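Local coordinates for protein LamCAT (Aquimarina, PDB 6JH5) that probably hydrolyses the beta-1,3-glucan laminarin as a family 16 glycoside hydrolase of marine bacterial origin, and carries a bound calcium ion, at residues A[34-39]-A[210-215]. Sequence-based numbering, arbitrary orientation.
Sequences NELQYY and PGFNID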
loop_
_atom_site.group_PDB
_atom_site.type_symbol
_atom_site.label_atom_id
_atom_site.label_comp_id
_atom_site.label_asym_id
_atom_site.label_seq_id
_atom_site.Cartn_x
_atom_site.Cartn_y
_atom_site.Cartn_z
ATOM N N ASN A 34 10.962 -5.502 10.330
ATOM C CA ASN A 34 11.510 -4.874 11.558
ATOM C C ASN A 34 10.879 -3.505 11.831
ATOM O O ASN A 34 11.513 -2.676 12.431
ATOM C CB ASN A 34 13.028 -4.788 11.498
ATOM C CG ASN A 34 13.668 -6.155 11.558
ATOM O OD1 ASN A 34 13.255 -6.998 12.310
ATOM N ND2 ASN A 34 14.685 -6.348 10.761
ATOM N N GLU A 35 9.602 -3.373 11.495
ATOM C CA GLU A 35 8.841 -2.130 11.735
ATOM C C GLU A 35 8.669 -1.932 13.240
ATOM O O GLU A 35 8.663 -2.903 13.954
ATOM C CB GLU A 35 7.506 -2.175 11.004
ATOM C CG GLU A 35 7.668 -2.248 9.506
ATOM C CD GLU A 35 6.424 -2.670 8.746
ATOM O OE1 GLU A 35 5.364 -2.637 9.333
ATOM O OE2 GLU A 35 6.559 -3.030 7.591
ATOM N N LEU A 36 8.513 -0.678 13.656
ATOM C CA LEU A 36 8.437 -0.348 15.095
ATOM C C LEU A 36 7.007 -0.121 15.598
ATOM O O LEU A 36 6.855 -0.007 16.779
ATOM C CB LEU A 36 9.231 0.943 15.311
ATOM C CG LEU A 36 10.688 0.918 14.857
ATOM C CD1 LEU A 36 11.340 2.251 15.145
ATOM C CD2 LEU A 36 11.464 -0.182 15.539
ATOM N N GLN A 37 6.011 -0.079 14.727
ATOM C CA GLN A 37 4.659 0.300 15.210
ATOM C C GLN A 37 3.776 -0.880 15.616
ATOM O O GLN A 37 3.972 -1.966 15.150
ATOM C CB GLN A 37 3.928 1.147 14.169
ATOM C CG GLN A 37 3.321 0.325 13.044
ATOM C CD GLN A 37 4.368 -0.287 12.162
ATOM O OE1 GLN A 37 5.414 0.267 11.961
ATOM N NE2 GLN A 37 4.070 -1.454 11.647
ATOM N N TYR A 38 2.816 -0.572 16.473
ATOM C CA TYR A 38 1.776 -1.545 16.861
ATOM C C TYR A 38 0.493 -1.039 16.196
ATOM O O TYR A 38 0.069 0.043 16.480
ATOM C CB TYR A 38 1.655 -1.533 18.379
ATOM C CG TYR A 38 0.679 -2.505 18.972
ATOM C CD1 TYR A 38 -0.674 -2.298 18.882
ATOM C CD2 TYR A 38 1.129 -3.599 19.671
ATOM C CE1 TYR A 38 -1.563 -3.183 19.450
ATOM C CE2 TYR A 38 0.247 -4.477 20.261
ATOM C CZ TYR A 38 -1.107 -4.278 20.141
ATOM O OH TYR A 38 -1.961 -5.155 20.724
ATOM N N TYR A 39 -0.056 -1.824 15.282
ATOM C CA TYR A 39 -1.270 -1.405 14.560
ATOM C C TYR A 39 -2.515 -1.508 15.451
ATOM O O TYR A 39 -2.623 -2.396 16.231
ATOM C CB TYR A 39 -1.386 -2.238 13.289
ATOM C CG TYR A 39 -0.411 -1.869 12.202
ATOM C CD1 TYR A 39 -0.283 -0.565 11.786
ATOM C CD2 TYR A 39 0.311 -2.839 11.533
ATOM C CE1 TYR A 39 0.565 -0.220 10.757
ATOM C CE2 TYR A 39 1.167 -2.507 10.501
ATOM C CZ TYR A 39 1.276 -1.196 10.097
ATOM O OH TYR A 39 2.106 -0.891 9.075
ATOM N N PRO A 210 13.123 2.238 5.389
ATOM C CA PRO A 210 13.274 3.601 5.894
ATOM C C PRO A 210 14.417 3.784 6.896
ATOM O O PRO A 210 14.938 4.810 6.981
ATOM C CB PRO A 210 11.944 3.948 6.572
ATOM C CG PRO A 210 11.294 2.615 6.844
ATOM C CD PRO A 210 11.835 1.660 5.804
ATOM N N GLY A 211 14.720 2.735 7.640
ATOM C CA GLY A 211 15.721 2.875 8.695
ATOM C C GLY A 211 15.090 3.129 10.055
ATOM O O GLY A 211 13.888 3.098 10.174
ATOM N N PHE A 212 15.940 3.354 11.043
ATOM C CA PHE A 212 15.506 3.452 12.450
ATOM C C PHE A 212 15.754 4.830 13.054
ATOM O O PHE A 212 15.660 4.942 14.234
ATOM C CB PHE A 212 16.102 2.270 13.208
ATOM C CG PHE A 212 15.740 0.958 12.559
ATOM C CD1 PHE A 212 14.541 0.348 12.840
ATOM C CD2 PHE A 212 16.573 0.352 11.647
ATOM C CE1 PHE A 212 14.184 -0.837 12.225
ATOM C CE2 PHE A 212 16.213 -0.829 11.029
ATOM C CZ PHE A 212 15.024 -1.429 11.328
ATOM N N ASN A 213 16.028 5.808 12.206
ATOM C CA ASN A 213 16.155 7.203 12.681
ATOM C C ASN A 213 14.744 7.779 12.599
ATOM O O ASN A 213 14.291 8.027 11.526
ATOM C CB ASN A 213 17.119 7.981 11.795
ATOM C CG ASN A 213 17.032 9.479 11.981
ATOM O OD1 ASN A 213 16.645 9.956 13.033
ATOM N ND2 ASN A 213 17.478 10.217 10.992
ATOM N N ILE A 214 14.096 7.937 13.739
ATOM C CA ILE A 214 12.699 8.428 13.726
ATOM C C ILE A 214 12.646 9.875 14.215
ATOM O O ILE A 214 13.204 10.139 15.250
ATOM C CB ILE A 214 11.796 7.532 14.593
ATOM C CG1 ILE A 214 12.028 6.030 14.379
ATOM C CG2 ILE A 214 10.346 7.910 14.379
ATOM C CD1 ILE A 214 11.899 5.550 12.957
ATOM N N ASP A 215 11.972 10.721 13.437
ATOM C CA ASP A 215 11.762 12.125 13.849
ATOM C C ASP A 215 10.584 12.064 14.811
ATOM O O ASP A 215 9.473 12.116 14.412
ATOM C CB ASP A 215 11.456 12.999 12.644
ATOM C CG ASP A 215 11.185 14.449 12.997
ATOM O OD1 ASP A 215 11.189 14.766 14.167
ATOM O OD2 ASP A 215 10.994 15.197 12.076
#
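Phe212 presents the rim of its ring, not a face, to Asn34 and Leu36. The evidence is the position of two atoms at the ring edge: the backbone O of Asn34 lies in the ring plane, 3.2 Å from Phe212 CE1, and Leu36 CD2 sits near that plane, 4.1 Å from Phe212 CD1. A carbonyl oxygen in this place faces the slightly positive C-H edge, so the approach is probably mildly favourable electrostatically. Asn34 adds an aliphatic touch, its CB 3.9 Å from Phe212 CZ, while its amide turns elsewhere and ND2 hydrogen-bonds Asn208. The Phe212 CA-CB bond does not aim at 34-39; with CG anti to the carbonyl carbon (chi1 -55°), the end of the ring nevertheless comes nearer than its root.

Leu36 divides its two methyls between two partners. CD2 goes to the aromatic rim, whereas CD1 meets Ile214 tip to tip, 3.9 Å from Ile214 CG1 and 4.0 Å from Ile214 CD1. The interface is small, 172 Å² summed over both sides, and these Leu36 contacts are apolar van der Waals packing. Within 34-39, Gln37 NE2 donates to the anti lone pair of Glu35 OE1 (2.9 Å, 154°), tying those two side chains together.

This is surface packing on the family 16 beta-sandwich (jelly roll), between residues 34-36, just ahead of strand 37-39, and the loop joining strands 197-205 and 221-232. Leu36 and Ile214 both rest on Tyr65 of strand 63-71, which pairs with strand 37-39 in parallel and with strand 197-205 antiparallel.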